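Local coordinates for protein histidinol-phosphatase (Listeria monocytogenes str. 4b H7858, PDB 3DCP) that probably hydrolyses L-histidinol phosphate to L-histidinol and inorganic phosphate in histidine biosynthesis, using a cluster of three metal ions, at residues M1-H6 with P252-S257; T7-C12 with Y35-H40; P69-K74 with I90-D95; P176-H181 with D218-F223. All coordinates share one frame; numbering follows the deposited sequence.

Interaction 1: M1-H6 with P252-S257. With FE (Fe (III) ion), chain F.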
# COMPACT_ATOMS: atom_id res chain seq x y z
N MSE A 1 -7.61 11.76 -18.68
CA MSE A 1 -6.52 11.95 -17.67
C MSE A 1 -5.95 10.60 -17.26
O MSE A 1 -6.69 9.62 -17.15
CB MSE A 1 -7.07 12.69 -16.45
N LYS A 2 -4.65 10.55 -17.03
CA LYS A 2 -3.99 9.31 -16.65
C LYS A 2 -3.13 9.57 -15.42
O LYS A 2 -2.14 10.31 -15.48
CB LYS A 2 -3.14 8.80 -17.81
CG LYS A 2 -2.75 7.35 -17.72
CD LYS A 2 -2.30 6.83 -19.08
CE LYS A 2 -1.79 5.40 -18.99
NZ LYS A 2 -1.34 4.91 -20.33
N ARG A 3 -3.50 8.97 -14.30
CA ARG A 3 -2.79 9.17 -13.04
C ARG A 3 -2.36 7.88 -12.34
O ARG A 3 -3.09 6.89 -12.34
CB ARG A 3 -3.70 9.97 -12.09
CG ARG A 3 -3.19 10.09 -10.67
CD ARG A 3 -4.23 10.76 -9.77
NE ARG A 3 -3.70 10.95 -8.42
CZ ARG A 3 -4.43 11.30 -7.37
NH1 ARG A 3 -5.74 11.49 -7.49
NH2 ARG A 3 -3.85 11.44 -6.18
N ASP A 4 -1.17 7.92 -11.73
CA ASP A 4 -0.65 6.79 -10.95
C ASP A 4 -0.39 7.33 -9.54
O ASP A 4 0.46 8.21 -9.33
CB ASP A 4 0.65 6.24 -11.57
CG ASP A 4 1.17 4.98 -10.85
OD1 ASP A 4 2.13 4.36 -11.36
OD2 ASP A 4 0.64 4.61 -9.78
N GLY A 5 -1.15 6.84 -8.57
CA GLY A 5 -0.99 7.35 -7.21
C GLY A 5 -0.18 6.46 -6.28
O GLY A 5 -0.31 6.56 -5.06
N HIS A 6 0.67 5.60 -6.84
CA HIS A 6 1.43 4.72 -5.97
C HIS A 6 2.70 4.22 -6.64
O HIS A 6 2.69 3.22 -7.37
CB HIS A 6 0.53 3.55 -5.55
CG HIS A 6 1.02 2.78 -4.37
ND1 HIS A 6 0.18 2.02 -3.58
CD2 HIS A 6 2.26 2.63 -3.85
CE1 HIS A 6 0.88 1.44 -2.62
NE2 HIS A 6 2.15 1.79 -2.77
N PRO A 252 -14.06 6.97 -4.47
CA PRO A 252 -13.06 7.18 -5.53
C PRO A 252 -11.91 6.19 -5.50
O PRO A 252 -11.43 5.80 -4.44
CB PRO A 252 -12.59 8.62 -5.27
CG PRO A 252 -13.80 9.27 -4.61
CD PRO A 252 -14.20 8.18 -3.65
N PHE A 253 -11.48 5.77 -6.69
CA PHE A 253 -10.35 4.87 -6.86
C PHE A 253 -9.26 5.63 -7.59
O PHE A 253 -9.53 6.44 -8.48
CB PHE A 253 -10.74 3.65 -7.71
CG PHE A 253 -11.34 2.51 -6.92
CD1 PHE A 253 -10.53 1.73 -6.10
CD2 PHE A 253 -12.70 2.22 -7.01
CE1 PHE A 253 -11.06 0.68 -5.37
CE2 PHE A 253 -13.24 1.17 -6.29
CZ PHE A 253 -12.42 0.39 -5.47
N VAL A 254 -8.01 5.40 -7.19
CA VAL A 254 -6.89 6.01 -7.88
C VAL A 254 -5.96 4.86 -8.28
O VAL A 254 -5.53 4.09 -7.43
CB VAL A 254 -6.09 6.97 -6.99
CG1 VAL A 254 -4.93 7.56 -7.78
CG2 VAL A 254 -7.01 8.08 -6.47
N TYR A 255 -5.70 4.75 -9.57
CA TYR A 255 -4.81 3.71 -10.08
C TYR A 255 -3.47 3.75 -9.37
O TYR A 255 -2.88 4.82 -9.19
CB TYR A 255 -4.59 3.90 -11.58
CG TYR A 255 -3.42 3.12 -12.13
CD1 TYR A 255 -3.53 1.74 -12.37
CD2 TYR A 255 -2.21 3.75 -12.44
CE1 TYR A 255 -2.47 1.02 -12.90
CE2 TYR A 255 -1.14 3.03 -12.97
CZ TYR A 255 -1.28 1.67 -13.20
OH TYR A 255 -0.23 0.95 -13.74
N GLY A 256 -2.99 2.58 -8.97
CA GLY A 256 -1.71 2.48 -8.30
C GLY A 256 -0.93 1.30 -8.86
O GLY A 256 -1.36 0.15 -8.72
N SER A 257 0.19 1.59 -9.51
CA SER A 257 1.02 0.55 -10.11
C SER A 257 1.95 -0.07 -9.07
O SER A 257 2.49 -1.15 -9.27
CB SER A 257 1.89 1.14 -11.22
OG SER A 257 2.90 1.98 -10.67
FE FE F . 3.81 0.42 -2.18
O HOH W 1 -6.46 6.82 -11.54
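Asp4 and Ser257 meet through a carboxylate that takes bonds on both of its oxygens. Ser257 OG donates to the syn lone pair of Asp4 OD1 at 2.6 Å, while Ser257 N reaches Asp4 OD2 at 3.1 Å from above the carboxylate plane. From the opposite face of that plane His6 N donates to the same OD2, closing an Asx turn, so the carboxylate is gripped by three donors and its rotation is fixed. With CG anti to the backbone N (chi1 -175°), Asp4 also lays its carboxylate obliquely against the Tyr255 ring, the planes 54° apart and CG 3.7 Å from CE2. The edge of that ring faces Arg3 O, which lies 3.3 Å from CD2. One residue earlier, the extended Arg3 side chain passes across Val254, whose CG1 sits over one face of the guanidinium, 3.7 Å from NE. One direct backbone bond, Gly5 N to Tyr255 O at 2.7 Å, joins the strands, which cross at 82° and therefore cannot pair along their length. His6 packs CB on Gly256 CA and turns its ring away to bind an iron ion through NE2. Tyr255 OH is held by Arg267 O. Strand 3-7 pairs on its other flank with strand 34-40, and strand 253-256 pairs with strand 220-224, so the contact brings together the edges of the two sheets of the PHP barrel.

Interaction 2: T7-C12 with Y35-H40. With ZN (zinc ion), chain D; FE (Fe (III) ion), chain F.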
# COMPACT_ATOMS: atom_id res chain seq x y z
N THR A 7 3.81 4.92 -6.41
CA THR A 7 5.10 4.51 -6.98
C THR A 7 6.23 4.63 -5.97
O THR A 7 6.13 5.38 -4.99
CB THR A 7 5.47 5.34 -8.21
OG1 THR A 7 5.82 6.66 -7.80
CG2 THR A 7 4.29 5.39 -9.20
N HIS A 8 7.31 3.91 -6.21
CA HIS A 8 8.45 3.92 -5.31
C HIS A 8 9.74 4.37 -5.99
O HIS A 8 9.75 4.62 -7.20
CB HIS A 8 8.59 2.55 -4.65
CG HIS A 8 7.48 2.25 -3.70
ND1 HIS A 8 7.48 2.69 -2.39
CD2 HIS A 8 6.29 1.62 -3.88
CE1 HIS A 8 6.34 2.34 -1.81
NE2 HIS A 8 5.61 1.69 -2.69
N THR A 9 10.82 4.47 -5.22
CA THR A 9 12.09 4.97 -5.74
C THR A 9 13.31 4.18 -5.32
O THR A 9 13.21 3.12 -4.70
CB THR A 9 12.32 6.42 -5.27
OG1 THR A 9 12.61 6.42 -3.87
CG2 THR A 9 11.08 7.27 -5.52
N GLU A 10 14.48 4.73 -5.63
CA GLU A 10 15.75 4.11 -5.28
C GLU A 10 15.96 4.16 -3.76
O GLU A 10 16.87 3.52 -3.23
CB GLU A 10 16.92 4.81 -5.99
CG GLU A 10 17.14 6.27 -5.58
CD GLU A 10 16.31 7.28 -6.38
OE1 GLU A 10 15.34 6.86 -7.06
OE2 GLU A 10 16.62 8.48 -6.32
N PHE A 11 15.11 4.92 -3.08
CA PHE A 11 15.20 5.05 -1.62
C PHE A 11 14.50 3.88 -0.93
O PHE A 11 14.42 3.84 0.30
CB PHE A 11 14.57 6.37 -1.17
CG PHE A 11 15.49 7.55 -1.32
CD1 PHE A 11 16.38 7.89 -0.30
CD2 PHE A 11 15.48 8.32 -2.48
CE1 PHE A 11 17.23 8.98 -0.43
CE2 PHE A 11 16.34 9.41 -2.63
CZ PHE A 11 17.21 9.74 -1.60
N CYS A 12 14.00 2.93 -1.72
CA CYS A 12 13.34 1.75 -1.19
C CYS A 12 14.35 0.61 -1.13
O CYS A 12 14.84 0.14 -2.16
CB CYS A 12 12.16 1.35 -2.07
SG CYS A 12 11.34 -0.16 -1.51
N TYR A 35 1.47 11.94 -11.32
CA TYR A 35 2.30 10.87 -10.77
C TYR A 35 2.68 11.12 -9.32
O TYR A 35 3.22 12.18 -8.98
CB TYR A 35 3.55 10.79 -11.65
CG TYR A 35 4.53 9.67 -11.39
CD1 TYR A 35 4.53 8.52 -12.17
CD2 TYR A 35 5.52 9.80 -10.42
CE1 TYR A 35 5.49 7.53 -12.00
CE2 TYR A 35 6.49 8.82 -10.24
CZ TYR A 35 6.47 7.68 -11.04
OH TYR A 35 7.46 6.74 -10.91
N SER A 36 2.40 10.15 -8.45
CA SER A 36 2.73 10.30 -7.03
C SER A 36 3.84 9.37 -6.55
O SER A 36 3.82 8.16 -6.76
CB SER A 36 1.49 10.07 -6.15
OG SER A 36 0.56 11.13 -6.24
N ILE A 37 4.82 9.99 -5.89
CA ILE A 37 5.95 9.30 -5.31
C ILE A 37 5.63 9.15 -3.82
O ILE A 37 5.68 10.12 -3.06
CB ILE A 37 7.24 10.12 -5.48
CG1 ILE A 37 7.55 10.29 -6.97
CG2 ILE A 37 8.39 9.44 -4.75
CD1 ILE A 37 8.59 11.34 -7.27
N VAL A 38 5.27 7.94 -3.42
CA VAL A 38 4.91 7.67 -2.05
C VAL A 38 5.82 6.58 -1.50
O VAL A 38 5.42 5.42 -1.35
CB VAL A 38 3.44 7.26 -1.95
CG1 VAL A 38 2.55 8.48 -2.16
CG2 VAL A 38 3.12 6.21 -3.02
N GLU A 39 7.05 6.95 -1.22
CA GLU A 39 8.02 6.01 -0.71
C GLU A 39 7.66 5.54 0.70
O GLU A 39 6.95 6.24 1.43
CB GLU A 39 9.41 6.64 -0.71
CG GLU A 39 10.48 5.64 -0.41
CD GLU A 39 10.40 4.45 -1.34
OE1 GLU A 39 10.84 4.57 -2.51
OE2 GLU A 39 9.86 3.42 -0.92
N HIS A 40 8.14 4.37 1.08
CA HIS A 40 7.88 3.83 2.41
C HIS A 40 8.44 4.71 3.52
O HIS A 40 9.63 5.03 3.53
CB HIS A 40 8.48 2.44 2.54
CG HIS A 40 7.77 1.41 1.73
ND1 HIS A 40 6.54 0.90 2.09
CD2 HIS A 40 8.11 0.79 0.58
CE1 HIS A 40 6.16 0.01 1.19
NE2 HIS A 40 7.09 -0.07 0.26
ZN ZN D . 7.78 -1.52 -1.44
FE FE F . 3.81 0.42 -2.18
O HOH W 2 8.40 6.74 -8.37
O HOH W 3 11.61 3.67 2.13
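The trinuclear metal site of the PHP fold is built partly here, where the loop after strand 3-7 lies over strand 34-40 and supplies His8, which stacks against His40. His8 NE2 binds one iron ion at 2.3 Å, His40 NE2 binds the zinc ion at 2.3 Å, and the two imidazoles form an offset stack with planes 15° apart. Glu39 is a second-shell residue that bonds the His8 ring and the His40 backbone. Bent at chi2 (54°), its side chain brings OE2 to His8 ND1, a bond of 2.9 Å that meets the carboxylate from above its plane. His40 N donates to the same oxygen from the same face. Glu39 OE1 takes Thr9 N nearly along its C-O axis and Thr9 OG1 on its anti lone pair, so four donors hold the carboxylate. Thr9 OG1 in turn accepts from Phe11 N in an ST turn that shapes the loop, and Thr9 CG2 packs on Ile37 CG2. At the start of the loop, Val38 N donates to Thr7 O. Both branches of Thr7 lie on one side of the Tyr35 ring: CG2 sits over the face in a CH-pi contact, while OG1, set between the backbone N and the carbonyl carbon (chi1 71°), donates to Ser36 O at 2.7 Å from above the carbonyl plane.

Interaction 3: P69-K74 with I90-D95. With FE (Fe (III) ion), chain E; FE (Fe (III) ion), chain F.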
# COMPACT_ATOMS: atom_id res chain seq x y z
N PRO A 69 15.85 13.82 4.63
CA PRO A 69 16.27 15.07 3.98
C PRO A 69 16.67 14.86 2.53
O PRO A 69 16.32 15.66 1.66
CB PRO A 69 17.43 15.52 4.85
CG PRO A 69 17.03 15.03 6.22
CD PRO A 69 16.59 13.62 5.89
N TYR A 70 17.39 13.78 2.27
CA TYR A 70 17.86 13.44 0.93
C TYR A 70 16.70 13.00 0.02
O TYR A 70 16.68 13.34 -1.16
CB TYR A 70 18.90 12.33 1.03
CG TYR A 70 20.10 12.75 1.86
CD1 TYR A 70 21.13 13.51 1.30
CD2 TYR A 70 20.17 12.43 3.22
CE1 TYR A 70 22.20 13.94 2.08
CE2 TYR A 70 21.23 12.87 4.00
CZ TYR A 70 22.24 13.62 3.43
OH TYR A 70 23.29 14.05 4.21
N TYR A 71 15.75 12.27 0.59
CA TYR A 71 14.58 11.82 -0.17
C TYR A 71 13.82 13.02 -0.71
O TYR A 71 13.57 13.12 -1.91
CB TYR A 71 13.65 10.98 0.71
CG TYR A 71 12.27 10.73 0.11
CD1 TYR A 71 12.12 9.96 -1.04
CD2 TYR A 71 11.12 11.23 0.73
CE1 TYR A 71 10.85 9.68 -1.56
CE2 TYR A 71 9.85 10.97 0.22
CZ TYR A 71 9.73 10.19 -0.93
OH TYR A 71 8.47 9.89 -1.42
N PHE A 72 13.44 13.93 0.17
CA PHE A 72 12.70 15.11 -0.25
C PHE A 72 13.49 15.95 -1.25
O PHE A 72 12.94 16.43 -2.23
CB PHE A 72 12.30 15.97 0.96
CG PHE A 72 11.11 15.45 1.70
CD1 PHE A 72 9.89 15.30 1.06
CD2 PHE A 72 11.22 15.08 3.04
CE1 PHE A 72 8.78 14.81 1.74
CE2 PHE A 72 10.11 14.59 3.73
CZ PHE A 72 8.90 14.45 3.08
N LYS A 73 14.78 16.12 -1.00
CA LYS A 73 15.59 16.90 -1.92
C LYS A 73 15.52 16.33 -3.33
O LYS A 73 15.22 17.05 -4.29
CB LYS A 73 17.05 16.93 -1.45
CG LYS A 73 17.97 17.73 -2.35
CD LYS A 73 19.42 17.63 -1.91
CE LYS A 73 20.33 18.36 -2.89
NZ LYS A 73 21.78 18.10 -2.64
N LYS A 74 15.80 15.03 -3.46
CA LYS A 74 15.78 14.36 -4.76
C LYS A 74 14.42 14.45 -5.45
O LYS A 74 14.33 14.85 -6.60
CB LYS A 74 16.18 12.89 -4.60
CG LYS A 74 16.14 12.06 -5.89
CD LYS A 74 17.21 12.50 -6.88
CE LYS A 74 17.61 11.38 -7.84
NZ LYS A 74 16.52 10.99 -8.76
N ILE A 90 4.50 14.41 -4.00
CA ILE A 90 5.49 13.78 -3.15
C ILE A 90 4.90 13.45 -1.79
O ILE A 90 4.31 14.30 -1.13
CB ILE A 90 6.71 14.71 -2.96
CG1 ILE A 90 7.31 15.05 -4.33
CG2 ILE A 90 7.74 14.05 -2.04
CD1 ILE A 90 8.54 15.93 -4.27
N GLY A 91 5.04 12.19 -1.36
CA GLY A 91 4.51 11.78 -0.07
C GLY A 91 5.07 10.46 0.39
O GLY A 91 6.18 10.07 0.00
N PHE A 92 4.31 9.75 1.22
CA PHE A 92 4.76 8.47 1.74
C PHE A 92 3.68 7.42 1.72
O PHE A 92 2.49 7.72 1.80
CB PHE A 92 5.18 8.59 3.21
CG PHE A 92 6.33 9.52 3.46
CD1 PHE A 92 7.63 9.14 3.14
CD2 PHE A 92 6.11 10.77 4.03
CE1 PHE A 92 8.70 9.98 3.38
CE2 PHE A 92 7.18 11.63 4.28
CZ PHE A 92 8.48 11.24 3.96
N GLU A 93 4.11 6.16 1.62
CA GLU A 93 3.18 5.07 1.80
C GLU A 93 3.40 4.85 3.29
O GLU A 93 4.43 4.33 3.71
CB GLU A 93 3.60 3.81 1.04
CG GLU A 93 2.79 2.61 1.51
CD GLU A 93 2.87 1.43 0.57
OE1 GLU A 93 3.90 1.28 -0.10
OE2 GLU A 93 1.91 0.65 0.52
N VAL A 94 2.47 5.33 4.10
CA VAL A 94 2.60 5.23 5.54
C VAL A 94 2.08 3.92 6.10
O VAL A 94 0.95 3.54 5.85
CB VAL A 94 1.88 6.40 6.23
CG1 VAL A 94 2.06 6.29 7.75
CG2 VAL A 94 2.42 7.73 5.71
N ASP A 95 2.94 3.24 6.85
CA ASP A 95 2.58 1.98 7.49
C ASP A 95 1.66 2.23 8.68
O ASP A 95 1.99 3.03 9.56
CB ASP A 95 3.82 1.26 8.01
CG ASP A 95 4.38 0.26 7.04
OD1 ASP A 95 3.83 -0.87 6.97
OD2 ASP A 95 5.37 0.59 6.36
FE FE E . 2.30 -1.60 0.31
FE FE F . 3.81 0.42 -2.18
O HOH W 4 2.21 -4.00 -0.09
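Tyr71 and Phe72 are two adjacent bumps on helix 68-81 that press against strand 87-95, part of the helix-on-sheet packing of the PHP barrel, and between them they receive Phe92 in an aromatic cluster. The helix and strand axes run at 134° to each other and come no closer than 9.8 Å, a gap filled by the rings. Phe92 wedges in from the strand. Its CE1 side meets Tyr71 CE2 at 3.5 Å, with the two planes 33° apart and the side chains sliding past each other in opposite directions. The outer end of the same ring meets Phe72, CZ to CZ at 3.4 Å, and here the planes are nearly perpendicular, at 81°. Tyr71 CD2 in turn covers the centre of one face of Phe72, so each of the three rings touches the other two.

Two residues before Phe92, Ile90 fills the hollow beside Phe72. Its CG2 branch, anti to the backbone N, lies about 4.0 Å from both CD1 and CE1 of Phe72. Phe107 of helix 101-111 meets Phe92 edge-to-face. Glu93, the next residue of the strand, bridges two iron ions with its two carboxylate oxygens. The Tyr71 hydroxyl, which also receives a bond from Glu39 N, donates to Gly91 O at 2.7 Å, nearly straight along the carbonyl.

Interaction 4: P176-H181 with D218-F223. With FE (Fe (III) ion), chain E.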
# COMPACT_ATOMS: atom_id res chain seq x y z
N PRO A 176 -2.94 10.13 5.65
CA PRO A 176 -3.30 9.88 4.26
C PRO A 176 -4.80 9.60 4.18
O PRO A 176 -5.40 9.13 5.15
CB PRO A 176 -2.47 8.65 3.90
CG PRO A 176 -1.24 8.83 4.73
CD PRO A 176 -1.81 9.28 6.06
N ARG A 177 -5.42 9.93 3.05
CA ARG A 177 -6.84 9.67 2.89
C ARG A 177 -7.09 8.58 1.84
O ARG A 177 -8.23 8.30 1.48
CB ARG A 177 -7.58 10.96 2.52
CG ARG A 177 -7.69 11.89 3.72
CD ARG A 177 -8.35 13.21 3.36
NE ARG A 177 -8.35 14.11 4.51
CZ ARG A 177 -8.71 15.39 4.46
NH1 ARG A 177 -9.10 15.91 3.31
NH2 ARG A 177 -8.67 16.14 5.55
N ARG A 178 -6.01 7.98 1.34
CA ARG A 178 -6.15 6.89 0.38
C ARG A 178 -5.61 5.61 1.02
O ARG A 178 -4.44 5.54 1.39
CB ARG A 178 -5.40 7.21 -0.92
CG ARG A 178 -5.57 6.13 -2.00
CD ARG A 178 -5.32 6.66 -3.43
NE ARG A 178 -3.92 6.98 -3.69
CZ ARG A 178 -3.40 8.21 -3.60
NH1 ARG A 178 -4.16 9.24 -3.25
NH2 ARG A 178 -2.11 8.40 -3.86
N MSE A 179 -6.49 4.62 1.18
CA MSE A 179 -6.11 3.35 1.81
C MSE A 179 -5.43 2.40 0.82
O MSE A 179 -6.01 2.04 -0.21
CB MSE A 179 -7.35 2.67 2.43
CG MSE A 179 -8.16 3.58 3.36
SE MSE A 179 -7.18 4.19 4.95
CE MSE A 179 -6.67 5.95 4.31
N GLY A 180 -4.22 1.97 1.15
CA GLY A 180 -3.46 1.10 0.27
C GLY A 180 -3.93 -0.35 0.12
O GLY A 180 -4.33 -0.97 1.10
N HIS A 181 -3.87 -0.86 -1.11
CA HIS A 181 -4.21 -2.25 -1.44
C HIS A 181 -4.96 -2.99 -0.33
O HIS A 181 -4.37 -3.83 0.35
CB HIS A 181 -2.92 -3.01 -1.76
CG HIS A 181 -1.80 -2.73 -0.80
ND1 HIS A 181 -1.94 -2.90 0.56
CD2 HIS A 181 -0.53 -2.30 -1.00
CE1 HIS A 181 -0.80 -2.58 1.16
NE2 HIS A 181 0.06 -2.21 0.23
N ASP A 218 -15.06 9.85 3.84
CA ASP A 218 -14.77 10.55 2.59
C ASP A 218 -13.36 10.24 2.12
O ASP A 218 -12.67 11.11 1.57
CB ASP A 218 -14.96 12.06 2.77
CG ASP A 218 -15.08 12.79 1.44
OD1 ASP A 218 -15.80 12.28 0.55
OD2 ASP A 218 -14.47 13.87 1.30
N TYR A 219 -12.92 9.01 2.35
CA TYR A 219 -11.60 8.56 1.93
C TYR A 219 -11.70 7.99 0.52
O TYR A 219 -12.78 7.98 -0.08
CB TYR A 219 -11.06 7.48 2.87
CG TYR A 219 -10.62 7.94 4.25
CD1 TYR A 219 -10.45 9.29 4.56
CD2 TYR A 219 -10.30 7.00 5.24
CE1 TYR A 219 -9.97 9.70 5.82
CE2 TYR A 219 -9.82 7.39 6.49
CZ TYR A 219 -9.66 8.74 6.78
OH TYR A 219 -9.17 9.12 8.01
N GLU A 220 -10.58 7.53 -0.02
CA GLU A 220 -10.57 6.92 -1.35
C GLU A 220 -9.71 5.66 -1.28
O GLU A 220 -9.04 5.41 -0.28
CB GLU A 220 -10.02 7.90 -2.39
CG GLU A 220 -8.67 8.49 -2.06
CD GLU A 220 -8.17 9.47 -3.13
OE1 GLU A 220 -8.99 9.94 -3.94
OE2 GLU A 220 -6.95 9.77 -3.13
N LEU A 221 -9.74 4.86 -2.34
CA LEU A 221 -8.98 3.63 -2.33
C LEU A 221 -7.92 3.52 -3.41
O LEU A 221 -8.06 4.03 -4.52
CB LEU A 221 -9.93 2.43 -2.44
CG LEU A 221 -10.92 2.32 -1.29
CD1 LEU A 221 -11.93 1.23 -1.59
CD2 LEU A 221 -10.18 2.03 0.01
N ASP A 222 -6.84 2.85 -3.03
CA ASP A 222 -5.70 2.57 -3.90
C ASP A 222 -6.08 1.34 -4.76
O ASP A 222 -6.24 0.26 -4.21
CB ASP A 222 -4.49 2.29 -3.00
CG ASP A 222 -3.28 1.72 -3.73
OD1 ASP A 222 -2.90 2.24 -4.79
OD2 ASP A 222 -2.67 0.77 -3.19
N PHE A 223 -6.31 1.55 -6.06
CA PHE A 223 -6.63 0.44 -6.96
C PHE A 223 -5.27 -0.05 -7.43
O PHE A 223 -4.72 0.43 -8.42
CB PHE A 223 -7.48 0.90 -8.15
CG PHE A 223 -7.94 -0.23 -9.04
CD1 PHE A 223 -7.05 -0.90 -9.87
CD2 PHE A 223 -9.28 -0.64 -9.03
CE1 PHE A 223 -7.47 -1.96 -10.68
CE2 PHE A 223 -9.71 -1.69 -9.83
CZ PHE A 223 -8.81 -2.36 -10.66
FE FE E . 2.30 -1.60 0.31
O HOH W 5 -3.20 4.95 -5.66
O HOH W 6 -7.07 -0.34 -1.73
O HOH W 4 2.21 -4.00 -0.09
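Residues 177-180 run alongside 219-222 as a short parallel pair, held by three backbone bonds: Glu220 N to Arg177 O, Met179 N to Glu220 O, and Asp222 N to Met179 O. On the face carrying Arg178 and Glu220, a salt bridge joins Arg178 NH1 to Glu220 OE2 at 2.8 Å. The oxygen lies in the guanidinium plane, although the carboxylate itself is turned 64° from that plane. A bend at chi3 (70°) turns the guanidinium aside from the line of the chain, with NH1 toward Glu220. NH2 forms a salt bridge with Asp117 OD2 and a hydrogen bond with Gly5 O, while water 5 links NE to Asp222 OD1. On the other face, Met179 curls so that its CE meets Tyr219 CD2 at 3.9 Å, and the selenium stands oblique to the same ring in a Met-aromatic contact; its CB packs on Leu221 CD2. Arg177 CG lies against the CE1 side of Tyr219, whose hydroxyl bonds Lys175. At the C-terminal end, Asp222 OD2 accepts His181 N on its anti lone pair at 2.9 Å, helping to position the backbone of a residue whose NE2 binds iron. Strand 253-256 flanks strand 220-224 on its other edge, strand 117-127 lies beside residues 178-180, and helix 201-217 packs on Tyr219 and Leu221.

Overall arrangement
The four contacts follow the PHP barrel around its metal centre. Interactions 2, 3 and 4 come one after another along the chain, all between the two segments of interaction 1, which joins the amino-terminal strand to a strand near the carboxyl end. Strands 3-7, 34-40 and 87-95 are neighbours in one sheet and link interactions 1, 2 and 3, while strands 220-224 and 253-256 link interactions 4 and 1. The centres of interactions 2 and 3 are about 7 Å apart, those of 1 and 4 about 10 Å, and those of 3 and 4 about 18 Å. Distant segments thus deliver His6, His8, His40, Glu93 and His181 to a single metal cluster.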